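Local coordinates for putative sugar binding protein (Geobacillus stearothermophilus, PDB 6GT9) that binds galactose and probably serves as the sugar-recognising component of a three-component sensing system linked to galactan utilization, at residues I92-T97 against T117-A122; T155-T160 against P212-F217; A262-Q267 against K298-K303. All blocks are in the same frame, centred on the assembly; numbering follows the deposited sequence.

Contact 1: I92-T97 against T117-A122. With GAL (beta-D-galactopyranose), chain E.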
ATOM      1  N   ILE A  92      -2.007   4.030 -15.362  1.00 18.52           N
ATOM      2  CA  ILE A  92      -1.276   3.394 -14.270  1.00 16.26           C
ATOM      3  C   ILE A  92      -2.176   3.415 -13.045  1.00 18.29           C
ATOM      4  O   ILE A  92      -2.649   4.485 -12.639  1.00 15.63           O
ATOM      5  CB  ILE A  92       0.053   4.117 -13.991  1.00 15.83           C
ATOM      6  CG1 ILE A  92       0.882   4.212 -15.277  1.00 19.28           C
ATOM      7  CG2 ILE A  92       0.835   3.412 -12.853  1.00 17.26           C
ATOM      8  CD1 ILE A  92       1.982   5.266 -15.240  1.00 17.17           C
ATOM      9  N   THR A  93      -2.407   2.241 -12.454  1.00 18.00           N
ATOM     10  CA  THR A  93      -3.389   2.107 -11.387  1.00 18.50           C
ATOM     11  C   THR A  93      -3.105   0.854 -10.571  1.00 16.43           C
ATOM     12  O   THR A  93      -2.501  -0.100 -11.058  1.00 16.42           O
ATOM     13  CB  THR A  93      -4.810   2.014 -11.947  1.00 20.52           C
ATOM     14  OG1 THR A  93      -5.740   1.877 -10.873  1.00 19.94           O
ATOM     15  CG2 THR A  93      -4.916   0.791 -12.844  1.00 18.71           C
ATOM     16  N   GLN A  94      -3.594   0.852  -9.337  1.00 20.35           N
ATOM     17  CA  GLN A  94      -3.689  -0.394  -8.588  1.00 17.52           C
ATOM     18  C   GLN A  94      -4.701  -1.314  -9.258  1.00 21.06           C
ATOM     19  O   GLN A  94      -5.712  -0.863  -9.810  1.00 19.67           O
ATOM     20  CB  GLN A  94      -4.153  -0.137  -7.162  1.00 14.92           C
ATOM     21  CG  GLN A  94      -3.196   0.573  -6.252  1.00 17.71           C
ATOM     22  CD  GLN A  94      -3.958   1.201  -5.094  1.00 20.08           C
ATOM     23  OE1 GLN A  94      -4.818   2.048  -5.320  1.00 20.03           O
ATOM     24  NE2 GLN A  94      -3.679   0.756  -3.857  1.00 18.05           N
ATOM     25  N   GLY A  95      -4.423  -2.610  -9.222  1.00 23.03           N
ATOM     26  CA  GLY A  95      -5.472  -3.574  -9.479  1.00 20.98           C
ATOM     27  C   GLY A  95      -6.135  -3.839  -8.148  1.00 23.69           C
ATOM     28  O   GLY A  95      -5.880  -4.873  -7.525  1.00 25.81           O
ATOM     29  N   LEU A  96      -6.964  -2.892  -7.688  1.00 26.62           N
ATOM     30  CA  LEU A  96      -7.307  -2.816  -6.267  1.00 23.96           C
ATOM     31  C   LEU A  96      -8.043  -4.062  -5.788  1.00 27.39           C
ATOM     32  O   LEU A  96      -7.795  -4.549  -4.674  1.00 25.66           O
ATOM     33  CB  LEU A  96      -8.134  -1.563  -6.002  1.00 23.72           C
ATOM     34  CG  LEU A  96      -8.204  -1.062  -4.564  1.00 24.29           C
ATOM     35  CD1 LEU A  96      -6.797  -0.972  -3.961  1.00 21.58           C
ATOM     36  CD2 LEU A  96      -8.885   0.296  -4.558  1.00 27.75           C
ATOM     37  N   THR A  97      -8.966  -4.582  -6.596  1.00 28.26           N
ATOM     38  CA  THR A  97      -9.631  -5.850  -6.324  1.00 28.02           C
ATOM     39  C   THR A  97      -9.532  -6.724  -7.560  1.00 34.21           C
ATOM     40  O   THR A  97      -9.321  -6.236  -8.669  1.00 31.11           O
ATOM     41  CB  THR A  97     -11.106  -5.681  -5.959  1.00 30.24           C
ATOM     42  OG1 THR A  97     -11.806  -5.092  -7.072  1.00 30.06           O
ATOM     43  CG2 THR A  97     -11.259  -4.809  -4.728  1.00 32.40           C
ATOM     44  N   THR A 117       0.084  -1.826 -13.733  1.00 17.33           N
ATOM     45  CA  THR A 117      -0.361  -1.791 -12.354  1.00 16.24           C
ATOM     46  C   THR A 117       0.779  -1.328 -11.458  1.00 18.56           C
ATOM     47  O   THR A 117       1.956  -1.565 -11.743  1.00 17.50           O
ATOM     48  CB  THR A 117      -0.884  -3.157 -11.904  1.00 19.48           C
ATOM     49  OG1 THR A 117       0.070  -4.181 -12.229  1.00 17.27           O
ATOM     50  CG2 THR A 117      -2.184  -3.452 -12.622  1.00 21.18           C
ATOM     51  N   ILE A 118       0.411  -0.655 -10.372  1.00 15.65           N
ATOM     52  CA  ILE A 118       1.360  -0.061  -9.436  1.00 13.46           C
ATOM     53  C   ILE A 118       0.861  -0.337  -8.023  1.00 18.13           C
ATOM     54  O   ILE A 118      -0.351  -0.304  -7.772  1.00 16.68           O
ATOM     55  CB  ILE A 118       1.530   1.455  -9.702  1.00 17.65           C
ATOM     56  CG1 ILE A 118       2.578   2.079  -8.778  1.00 18.12           C
ATOM     57  CG2 ILE A 118       0.179   2.214  -9.591  1.00 16.23           C
ATOM     58  CD1 ILE A 118       2.986   3.454  -9.224  1.00 17.82           C
ATOM     59  N   ASP A 119       1.793  -0.668  -7.117  1.00 15.70           N
ATOM     60  CA  ASP A 119       1.530  -0.776  -5.676  1.00 15.58           C
ATOM     61  C   ASP A 119       0.706  -2.010  -5.318  1.00 15.38           C
ATOM     62  O   ASP A 119       0.965  -2.660  -4.304  1.00 16.45           O
ATOM     63  CB  ASP A 119       0.843   0.514  -5.161  1.00 14.92           C
ATOM     64  CG  ASP A 119       0.385   0.414  -3.704  1.00 19.80           C
ATOM     65  OD1 ASP A 119      -0.770  -0.010  -3.472  1.00 19.53           O
ATOM     66  OD2 ASP A 119       1.171   0.778  -2.793  1.00 19.06           O
ATOM     67  N   THR A 120      -0.289  -2.339  -6.128  1.00 15.27           N
ATOM     68  CA  THR A 120      -1.140  -3.511  -5.942  1.00 17.55           C
ATOM     69  C   THR A 120      -1.341  -4.144  -7.312  1.00 18.84           C
ATOM     70  O   THR A 120      -1.767  -3.455  -8.247  1.00 18.71           O
ATOM     71  CB  THR A 120      -2.510  -3.115  -5.345  1.00 20.06           C
ATOM     72  OG1 THR A 120      -2.327  -2.347  -4.145  1.00 15.73           O
ATOM     73  CG2 THR A 120      -3.377  -4.346  -5.071  1.00 17.97           C
ATOM     74  N   ASP A 121      -1.060  -5.438  -7.446  1.00 19.55           N
ATOM     75  CA  ASP A 121      -1.139  -6.068  -8.760  1.00 22.06           C
ATOM     76  C   ASP A 121      -2.497  -6.726  -9.014  1.00 23.46           C
ATOM     77  O   ASP A 121      -3.196  -7.136  -8.084  1.00 25.52           O
ATOM     78  CB  ASP A 121      -0.031  -7.119  -8.931  1.00 17.42           C
ATOM     79  CG  ASP A 121       0.204  -7.483 -10.391  1.00 20.31           C
ATOM     80  OD1 ASP A 121      -0.297  -6.752 -11.281  1.00 19.81           O
ATOM     81  OD2 ASP A 121       0.910  -8.483 -10.668  1.00 19.14           O
ATOM     82  N   ALA A 122      -2.853  -6.840 -10.302  1.00 23.01           N
ATOM     83  CA  ALA A 122      -3.943  -7.701 -10.768  1.00 27.10           C
ATOM     84  C   ALA A 122      -3.363  -8.762 -11.702  1.00 23.06           C
ATOM     85  O   ALA A 122      -3.556  -8.708 -12.927  1.00 25.28           O
ATOM     86  CB  ALA A 122      -5.043  -6.899 -11.466  1.00 19.72           C
TER
HETATM   87  C1  GAL E 401       0.205   1.815   1.793  1.00 16.19           C
HETATM   88  C2  GAL E 401      -0.343   1.185   0.528  1.00 17.95           C
HETATM   89  C3  GAL E 401      -1.082   2.217  -0.342  1.00 17.31           C
HETATM   90  C4  GAL E 401      -2.178   2.892   0.465  1.00 16.41           C
HETATM   91  C5  GAL E 401      -1.621   3.439   1.768  1.00 20.18           C
HETATM   92  C6  GAL E 401      -2.714   3.964   2.702  1.00 19.10           C
HETATM   93  O1  GAL E 401       0.851   0.830   2.576  1.00 20.53           O
HETATM   94  O2  GAL E 401       0.713   0.620  -0.261  1.00 16.36           O
HETATM   95  O3  GAL E 401      -1.722   1.571  -1.399  1.00 18.48           O
HETATM   96  O4  GAL E 401      -3.229   1.962   0.750  1.00 18.15           O
HETATM   97  O5  GAL E 401      -0.866   2.422   2.544  1.00 19.67           O
HETATM   98  O6  GAL E 401      -2.164   4.788   3.707  1.00 20.40           O
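Thr-93 and Thr-117 form a parallel bridge, their CA atoms 5.0 Å apart. Ile-118 N donates to Thr-93 O at 3.0 Å. Beyond the strand ends, Gly-95 N donates to Thr-120 O over 3.0 Å, nearly straight at 169°. Gly-95 is the centre of an inverse gamma turn, and its CA lies 3.9 Å from Ala-122 CB. The segments take in the C-terminal ends of strands 90-93 and 115-118 and the loops after them; helix 98-110 joins the strands in a beta-alpha-beta unit. The turns at this end of the sheet line the galactose pocket. Here Gln-94 and Asp-119 lie side by side, amide and carboxylate planes 66° apart. Asp-119 CG is anti to its backbone N (chi1 173°), and from it the oxygens reach amide and sugar. Gln-94 NE2 donates to Asp-119 OD1 at 3.0 Å, from above the carboxylate plane. Thr-120 OG1 donates to the same OD1 at 2.9 Å, from the opposite face. Two donors probably limit carboxylate rotation. Its other oxygen, Asp-119 OD2, accepts a 2.6 Å hydrogen bond from galactose O2. Gln-94 NE2 also bonds to Glu-38, and His-167 packs on Gln-94 and Thr-120. Ile-92 CG2 touches Ile-118 CG2 at 3.5 Å.

Contact 2: T155-T160 against P212-F217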
ATOM      1  N   THR A 155      -0.540 -11.509  21.861  1.00 24.45           N
ATOM      2  CA  THR A 155      -1.972 -11.439  21.620  1.00 22.84           C
ATOM      3  C   THR A 155      -2.187 -10.295  20.629  1.00 26.05           C
ATOM      4  O   THR A 155      -2.060  -9.120  20.995  1.00 20.41           O
ATOM      5  CB  THR A 155      -2.744 -11.212  22.922  1.00 26.42           C
ATOM      6  OG1 THR A 155      -2.486 -12.303  23.823  1.00 32.34           O
ATOM      7  CG2 THR A 155      -4.240 -11.130  22.644  1.00 24.55           C
ATOM      8  N   VAL A 156      -2.510 -10.640  19.383  1.00 25.38           N
ATOM      9  CA  VAL A 156      -2.364  -9.737  18.246  1.00 22.70           C
ATOM     10  C   VAL A 156      -3.723  -9.233  17.792  1.00 21.93           C
ATOM     11  O   VAL A 156      -4.663 -10.018  17.622  1.00 25.31           O
ATOM     12  CB  VAL A 156      -1.645 -10.433  17.076  1.00 20.33           C
ATOM     13  CG1 VAL A 156      -1.538  -9.494  15.892  1.00 21.94           C
ATOM     14  CG2 VAL A 156      -0.270 -10.918  17.523  1.00 22.28           C
ATOM     15  N   ALA A 157      -3.807  -7.931  17.546  1.00 22.63           N
ATOM     16  CA  ALA A 157      -4.875  -7.341  16.756  1.00 21.08           C
ATOM     17  C   ALA A 157      -4.292  -6.757  15.479  1.00 20.66           C
ATOM     18  O   ALA A 157      -3.159  -6.266  15.466  1.00 18.96           O
ATOM     19  CB  ALA A 157      -5.616  -6.247  17.533  1.00 18.35           C
ATOM     20  N   ILE A 158      -5.095  -6.787  14.415  1.00 21.02           N
ATOM     21  CA  ILE A 158      -4.696  -6.338  13.085  1.00 20.03           C
ATOM     22  C   ILE A 158      -5.600  -5.191  12.687  1.00 19.82           C
ATOM     23  O   ILE A 158      -6.828  -5.288  12.806  1.00 21.32           O
ATOM     24  CB  ILE A 158      -4.791  -7.460  12.035  1.00 20.26           C
ATOM     25  CG1 ILE A 158      -3.821  -8.584  12.368  1.00 18.28           C
ATOM     26  CG2 ILE A 158      -4.538  -6.890  10.612  1.00 19.36           C
ATOM     27  CD1 ILE A 158      -3.847  -9.751  11.371  1.00 22.05           C
ATOM     28  N   ILE A 159      -4.998  -4.101  12.244  1.00 18.90           N
ATOM     29  CA  ILE A 159      -5.720  -3.039  11.560  1.00 21.37           C
ATOM     30  C   ILE A 159      -5.264  -3.042  10.104  1.00 23.81           C
ATOM     31  O   ILE A 159      -4.063  -2.987   9.815  1.00 20.76           O
ATOM     32  CB  ILE A 159      -5.508  -1.694  12.266  1.00 20.20           C
ATOM     33  CG1 ILE A 159      -6.014  -1.843  13.711  1.00 21.57           C
ATOM     34  CG2 ILE A 159      -6.220  -0.573  11.542  1.00 24.25           C
ATOM     35  CD1 ILE A 159      -6.026  -0.603  14.497  1.00 28.67           C
ATOM     36  N   THR A 160      -6.222  -3.149   9.188  1.00 23.81           N
ATOM     37  CA  THR A 160      -5.937  -3.264   7.770  1.00 22.81           C
ATOM     38  C   THR A 160      -6.707  -2.177   7.026  1.00 22.15           C
ATOM     39  O   THR A 160      -7.747  -1.705   7.489  1.00 20.51           O
ATOM     40  CB  THR A 160      -6.290  -4.682   7.255  1.00 24.43           C
ATOM     41  OG1 THR A 160      -5.796  -4.868   5.924  1.00 24.82           O
ATOM     42  CG2 THR A 160      -7.793  -4.929   7.278  1.00 24.78           C
ATOM     43  N   PRO A 212      -9.080  -6.483  26.235  1.00 31.73           N
ATOM     44  CA  PRO A 212      -8.018  -5.898  27.066  1.00 32.81           C
ATOM     45  C   PRO A 212      -6.738  -6.710  27.070  1.00 27.67           C
ATOM     46  O   PRO A 212      -5.716  -6.209  27.555  1.00 29.30           O
ATOM     47  CB  PRO A 212      -8.649  -5.849  28.468  1.00 33.92           C
ATOM     48  CG  PRO A 212     -10.108  -5.847  28.220  1.00 32.75           C
ATOM     49  CD  PRO A 212     -10.311  -6.714  27.010  1.00 33.57           C
ATOM     50  N   ASP A 213      -6.752  -7.933  26.551  1.00 26.84           N
ATOM     51  CA  ASP A 213      -5.555  -8.761  26.550  1.00 27.89           C
ATOM     52  C   ASP A 213      -4.650  -8.516  25.339  1.00 27.62           C
ATOM     53  O   ASP A 213      -3.529  -9.025  25.321  1.00 22.30           O
ATOM     54  CB  ASP A 213      -5.943 -10.246  26.634  1.00 31.57           C
ATOM     55  CG  ASP A 213      -6.924 -10.669  25.541  1.00 40.68           C
ATOM     56  OD1 ASP A 213      -7.608  -9.793  24.965  1.00 41.40           O
ATOM     57  OD2 ASP A 213      -7.019 -11.886  25.263  1.00 40.78           O
ATOM     58  N   VAL A 214      -5.096  -7.742  24.343  1.00 24.14           N
ATOM     59  CA  VAL A 214      -4.234  -7.407  23.211  1.00 26.01           C
ATOM     60  C   VAL A 214      -2.989  -6.688  23.702  1.00 23.72           C
ATOM     61  O   VAL A 214      -3.070  -5.697  24.439  1.00 25.36           O
ATOM     62  CB  VAL A 214      -4.998  -6.545  22.191  1.00 23.70           C
ATOM     63  CG1 VAL A 214      -4.032  -5.919  21.186  1.00 22.90           C
ATOM     64  CG2 VAL A 214      -6.045  -7.371  21.491  1.00 23.85           C
ATOM     65  N   ASN A 215      -1.822  -7.194  23.305  1.00 23.98           N
ATOM     66  CA  ASN A 215      -0.561  -6.527  23.596  1.00 26.22           C
ATOM     67  C   ASN A 215       0.298  -6.369  22.343  1.00 27.00           C
ATOM     68  O   ASN A 215       1.482  -6.016  22.451  1.00 22.21           O
ATOM     69  CB  ASN A 215       0.211  -7.277  24.699  1.00 23.65           C
ATOM     70  CG  ASN A 215       0.485  -8.743  24.349  1.00 31.62           C
ATOM     71  OD1 ASN A 215       0.287  -9.182  23.210  1.00 24.50           O
ATOM     72  ND2 ASN A 215       0.954  -9.506  25.338  1.00 29.93           N
ATOM     73  N   ALA A 216      -0.268  -6.612  21.162  1.00 24.06           N
ATOM     74  CA  ALA A 216       0.456  -6.458  19.910  1.00 23.31           C
ATOM     75  C   ALA A 216      -0.504  -6.015  18.809  1.00 22.30           C
ATOM     76  O   ALA A 216      -1.606  -6.557  18.680  1.00 23.45           O
ATOM     77  CB  ALA A 216       1.161  -7.762  19.512  1.00 22.83           C
ATOM     78  N   PHE A 217      -0.074  -5.034  18.015  1.00 21.20           N
ATOM     79  CA  PHE A 217      -0.828  -4.561  16.858  1.00 21.03           C
ATOM     80  C   PHE A 217       0.002  -4.720  15.593  1.00 18.27           C
ATOM     81  O   PHE A 217       1.221  -4.528  15.615  1.00 20.10           O
ATOM     82  CB  PHE A 217      -1.216  -3.088  16.981  1.00 19.80           C
ATOM     83  CG  PHE A 217      -2.372  -2.826  17.902  1.00 22.34           C
ATOM     84  CD1 PHE A 217      -2.161  -2.627  19.263  1.00 21.62           C
ATOM     85  CD2 PHE A 217      -3.666  -2.744  17.407  1.00 21.75           C
ATOM     86  CE1 PHE A 217      -3.227  -2.350  20.118  1.00 24.49           C
ATOM     87  CE2 PHE A 217      -4.750  -2.481  18.268  1.00 25.55           C
ATOM     88  CZ  PHE A 217      -4.524  -2.282  19.621  1.00 23.09           C
TER
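Thr-155 and Asn-215 meet where two neighbouring parallel strands, 154-160 and 216-219, come together at the end of the mixed sheet far from the sugar. Thr-155 N donates to the side-chain oxygen Asn-215 OD1 at 2.8 Å, with an angle of 162°. Asn-215 CG sits between its own backbone N and carbonyl carbon (chi1 57°), and from there OD1 reaches Thr-155 N. This amide oxygen takes the N-H of Thr-155, as a backbone carbonyl would within a regular sheet. Thr-155 O is shared: it accepts from Asn-215 N at 3.0 Å and weakly from Ala-216 N at 3.1 Å. Thr-155 CB and CG2 rest near the carbonyl oxygen of Asp-213. Regular parallel pairing then begins, with bridges from Val-156 to Ala-216 and from Ala-157 to Phe-217. Ala-157 N donates to Ala-216 O at 2.8 Å.

Strand 154-160 is flanked on its other edge by strand 185-192, and helix 197-210 leads back to strand 216-219. This is the alternating strand and helix order of the lobes of periplasmic binding proteins. On the sheet face of Val-156 and Ala-216, Val-156 CG2 lies 4.0 Å from Ala-216 CB. On the face of Ala-157 and Phe-217, Ala-157 CB meets two larger neighbours, with Phe-217 CE2 3.9 Å and Val-214 CG1 4.0 Å from it. Ile-159 CD1 approaches the same ring obliquely, 4.3 Å from Phe-217 CD2. Helix 197-210 packs on this face through Ile-207 and Leu-208, and Val-228 of helix 224-235 reaches Ile-159 and Phe-217.

Contact 3: A262-Q267 against K298-K303. With GAL (beta-D-galactopyranose), chain E.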
ATOM      1  N   ALA A 262       7.495  -0.380  17.213  1.00 23.97           N
ATOM      2  CA  ALA A 262       8.670  -1.245  17.277  1.00 22.54           C
ATOM      3  C   ALA A 262       9.292  -1.527  15.917  1.00 27.00           C
ATOM      4  O   ALA A 262      10.511  -1.739  15.824  1.00 22.99           O
ATOM      5  CB  ALA A 262       8.304  -2.577  17.935  1.00 24.26           C
ATOM      6  N   ALA A 263       8.494  -1.560  14.853  1.00 25.12           N
ATOM      7  CA  ALA A 263       9.032  -1.951  13.562  1.00 15.17           C
ATOM      8  C   ALA A 263       8.099  -1.450  12.478  1.00 18.41           C
ATOM      9  O   ALA A 263       6.942  -1.121  12.738  1.00 20.20           O
ATOM     10  CB  ALA A 263       9.187  -3.465  13.452  1.00 16.58           C
ATOM     11  N   THR A 264       8.605  -1.409  11.250  1.00 23.64           N
ATOM     12  CA  THR A 264       7.718  -1.074  10.146  1.00 19.62           C
ATOM     13  C   THR A 264       8.271  -1.646   8.845  1.00 21.15           C
ATOM     14  O   THR A 264       9.483  -1.815   8.681  1.00 21.67           O
ATOM     15  CB  THR A 264       7.473   0.447  10.062  1.00 20.62           C
ATOM     16  OG1 THR A 264       6.327   0.690   9.238  1.00 21.34           O
ATOM     17  CG2 THR A 264       8.676   1.185   9.489  1.00 24.42           C
ATOM     18  N   VAL A 265       7.360  -1.965   7.929  1.00 22.87           N
ATOM     19  CA  VAL A 265       7.709  -2.580   6.655  1.00 24.35           C
ATOM     20  C   VAL A 265       7.972  -1.489   5.623  1.00 27.22           C
ATOM     21  O   VAL A 265       7.113  -0.633   5.368  1.00 23.49           O
ATOM     22  CB  VAL A 265       6.607  -3.536   6.179  1.00 20.94           C
ATOM     23  CG1 VAL A 265       7.031  -4.217   4.873  1.00 19.39           C
ATOM     24  CG2 VAL A 265       6.321  -4.578   7.268  1.00 21.53           C
ATOM     25  N   VAL A 266       9.156  -1.530   5.010  1.00 23.18           N
ATOM     26  CA  VAL A 266       9.546  -0.497   4.056  1.00 25.97           C
ATOM     27  C   VAL A 266       8.920  -0.785   2.701  1.00 19.66           C
ATOM     28  O   VAL A 266       8.850  -1.936   2.263  1.00 23.05           O
ATOM     29  CB  VAL A 266      11.077  -0.413   3.948  1.00 26.81           C
ATOM     30  CG1 VAL A 266      11.484   0.653   2.936  1.00 30.22           C
ATOM     31  CG2 VAL A 266      11.686  -0.120   5.320  1.00 27.74           C
ATOM     32  N   GLN A 267       8.448   0.263   2.034  1.00 20.99           N
ATOM     33  CA  GLN A 267       8.131   0.184   0.615  1.00 20.02           C
ATOM     34  C   GLN A 267       8.885   1.294  -0.099  1.00 21.14           C
ATOM     35  O   GLN A 267       9.510   2.149   0.528  1.00 23.30           O
ATOM     36  CB  GLN A 267       6.623   0.301   0.347  1.00 23.75           C
ATOM     37  CG  GLN A 267       5.747  -0.815   0.919  1.00 22.11           C
ATOM     38  CD  GLN A 267       4.342  -0.768   0.355  1.00 20.47           C
ATOM     39  OE1 GLN A 267       4.033  -1.444  -0.628  1.00 20.56           O
ATOM     40  NE2 GLN A 267       3.490   0.067   0.949  1.00 21.70           N
ATOM     41  N   LYS A 298      11.349  -4.661   3.262  1.00 21.67           N
ATOM     42  CA  LYS A 298      12.129  -5.196   4.381  1.00 20.94           C
ATOM     43  C   LYS A 298      11.599  -4.573   5.659  1.00 25.66           C
ATOM     44  O   LYS A 298      11.090  -3.449   5.641  1.00 26.47           O
ATOM     45  CB  LYS A 298      13.618  -4.876   4.243  1.00 30.34           C
ATOM     46  CG  LYS A 298      13.910  -3.384   4.190  1.00 31.97           C
ATOM     47  CD  LYS A 298      15.369  -3.075   4.491  1.00 37.13           C
ATOM     48  CE  LYS A 298      15.886  -1.943   3.613  1.00 40.37           C
ATOM     49  NZ  LYS A 298      17.218  -1.425   4.045  1.00 42.75           N
ATOM     50  N   VAL A 299      11.738  -5.289   6.762  1.00 24.87           N
ATOM     51  CA  VAL A 299      11.361  -4.749   8.060  1.00 25.54           C
ATOM     52  C   VAL A 299      12.541  -3.963   8.612  1.00 27.88           C
ATOM     53  O   VAL A 299      13.685  -4.426   8.565  1.00 29.58           O
ATOM     54  CB  VAL A 299      10.928  -5.867   9.019  1.00 27.94           C
ATOM     55  CG1 VAL A 299      10.548  -5.282  10.391  1.00 26.36           C
ATOM     56  CG2 VAL A 299       9.750  -6.618   8.428  1.00 29.58           C
ATOM     57  N   ILE A 300      12.275  -2.754   9.090  1.00 22.22           N
ATOM     58  CA  ILE A 300      13.285  -1.965   9.769  1.00 27.32           C
ATOM     59  C   ILE A 300      12.804  -1.704  11.191  1.00 29.25           C
ATOM     60  O   ILE A 300      11.605  -1.718  11.489  1.00 26.30           O
ATOM     61  CB  ILE A 300      13.592  -0.639   9.053  1.00 33.23           C
ATOM     62  CG1 ILE A 300      12.326   0.220   8.967  1.00 31.35           C
ATOM     63  CG2 ILE A 300      14.192  -0.915   7.669  1.00 26.22           C
ATOM     64  CD1 ILE A 300      12.530   1.671   9.335  1.00 32.79           C
ATOM     65  N   ARG A 301      13.767  -1.462  12.071  1.00 28.53           N
ATOM     66  CA  ARG A 301      13.524  -1.130  13.466  1.00 28.60           C
ATOM     67  C   ARG A 301      14.301   0.140  13.784  1.00 32.47           C
ATOM     68  O   ARG A 301      14.987   0.701  12.923  1.00 33.16           O
ATOM     69  CB  ARG A 301      13.923  -2.295  14.389  1.00 29.64           C
ATOM     70  CG  ARG A 301      13.159  -3.587  14.104  1.00 29.64           C
ATOM     71  CD  ARG A 301      13.792  -4.797  14.771  1.00 30.85           C
ATOM     72  NE  ARG A 301      12.982  -6.007  14.623  1.00 25.65           N
ATOM     73  CZ  ARG A 301      13.095  -6.860  13.607  1.00 24.90           C
ATOM     74  NH1 ARG A 301      13.972  -6.624  12.641  1.00 25.41           N
ATOM     75  NH2 ARG A 301      12.322  -7.942  13.547  1.00 23.59           N
ATOM     76  N   LYS A 302      14.187   0.589  15.036  1.00 33.19           N
ATOM     77  CA  LYS A 302      14.859   1.811  15.472  1.00 34.69           C
ATOM     78  C   LYS A 302      16.370   1.754  15.251  1.00 33.71           C
ATOM     79  O   LYS A 302      16.996   2.789  14.999  1.00 37.81           O
ATOM     80  CB  LYS A 302      14.547   2.063  16.947  1.00 35.26           C
ATOM     81  CG  LYS A 302      15.169   3.320  17.530  1.00 40.95           C
ATOM     82  CD  LYS A 302      15.027   3.317  19.045  1.00 43.72           C
ATOM     83  CE  LYS A 302      15.834   4.427  19.683  1.00 46.92           C
ATOM     84  NZ  LYS A 302      15.355   5.762  19.254  1.00 53.26           N
ATOM     85  N   LYS A 303      16.976   0.564  15.347  1.00 32.38           N
ATOM     86  CA  LYS A 303      18.412   0.430  15.119  1.00 32.84           C
ATOM     87  C   LYS A 303      18.807   0.729  13.679  1.00 40.94           C
ATOM     88  O   LYS A 303      19.998   0.898  13.396  1.00 38.19           O
ATOM     89  CB  LYS A 303      18.888  -0.983  15.487  1.00 37.50           C
ATOM     90  CG  LYS A 303      18.361  -2.065  14.551  1.00 42.19           C
ATOM     91  CD  LYS A 303      18.906  -3.455  14.856  1.00 44.37           C
ATOM     92  CE  LYS A 303      18.517  -3.924  16.254  1.00 50.61           C
ATOM     93  NZ  LYS A 303      17.095  -3.608  16.594  1.00 48.96           N
TER
HETATM   94  C1  GAL E 401       0.205   1.815   1.793  1.00 16.19           C
HETATM   95  C2  GAL E 401      -0.343   1.185   0.528  1.00 17.95           C
HETATM   96  C3  GAL E 401      -1.082   2.217  -0.342  1.00 17.31           C
HETATM   97  C4  GAL E 401      -2.178   2.892   0.465  1.00 16.41           C
HETATM   98  C5  GAL E 401      -1.621   3.439   1.768  1.00 20.18           C
HETATM   99  C6  GAL E 401      -2.714   3.964   2.702  1.00 19.10           C
HETATM  100  O1  GAL E 401       0.851   0.830   2.576  1.00 20.53           O
HETATM  101  O2  GAL E 401       0.713   0.620  -0.261  1.00 16.36           O
HETATM  102  O3  GAL E 401      -1.722   1.571  -1.399  1.00 18.48           O
HETATM  103  O4  GAL E 401      -3.229   1.962   0.750  1.00 18.15           O
HETATM  104  O5  GAL E 401      -0.866   2.422   2.544  1.00 19.67           O
HETATM  105  O6  GAL E 401      -2.164   4.788   3.707  1.00 20.40           O
HETATM  106  O   HOH W   1      12.515  -0.459  17.033  1.00 29.66           O
HETATM  107  O   HOH W   2      11.362  -4.549  17.087  1.00 31.40           O
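Thr-264 and Ile-300 are joined by a pair of backbone hydrogen bonds. Thr-264 N donates to Ile-300 O at 3.0 Å, and Ile-300 N returns a bond to Thr-264 O, also 3.0 Å. Two residues on, Val-266 N donates to Lys-298 O over 2.8 Å. Strands 263-266 and 298-301 are therefore antiparallel, with 144° between their directions. Beyond Val-266, Gln-267 NE2 donates to galactose O2 at 3.1 Å and almost straight (172°). The same NE2 also bonds to Asp-247 OD1, while Gln-267 OE1 accepts from Thr-133. An alanine here would probably leave galactose O2 without this donor, and Asp-247 OD1 and Thr-133 each without one partner. At the other end a water oxygen bridges the backbones, donating to Ala-262 O at 2.7 Å and accepting from Lys-302 N.

The side chains pack on two faces. Ile-300 CG1 lies between its backbone N and carbonyl carbon (chi1 60°), and it touches Val-266 CG2 and the methyl of Thr-264. Val-266 and Ile-300 cross at about a right angle, with Val-266 CG2 and Ile-300 CG2 3.5 Å apart. Thr-264 OG1 bonds to Asp-247 O. On the other face, Ala-263 CB meets Val-299 CG1 at 3.8 Å, and Val-265 CG2 lies 4.2 Å from Val-299 CG2. Val-299 CG1 also lies over one face of the Arg-301 guanidinium, offset toward its rim. Arg-301 forms a salt bridge with Asp-149 of helix 135-149, which packs on this face. Strand 298-301 follows strand 292-294 of the other lobe's sheet. Strand 298-301 is the antiparallel edge strand of an otherwise parallel sheet, in a two-lobed sugar-binding protein of the periplasmic binding protein clan.

Overall arrangement
Contacts 1 and 3 lie on opposite sides of the chain's centre and in different sheets, yet both reach the galactose held between the lobes. One brings a carboxylate acceptor to the sugar, the other an amide donor. Contacts 2 and 3 belong to the same mixed sheet, their centres about 18 Å apart, and do not touch. Contact 1 is almost wholly buried, and its side-chain chemistry is mainly polar. Contact 2 has a buried apolar part but exposed Asp-213 and Asn-215 in the loop before strand 216-219. Contact 3 is partly buried, at an outermost strand, with water and charged side chains at its margin. Contacts 1 and 2 pair parallel strands; contact 3 pairs antiparallel ones.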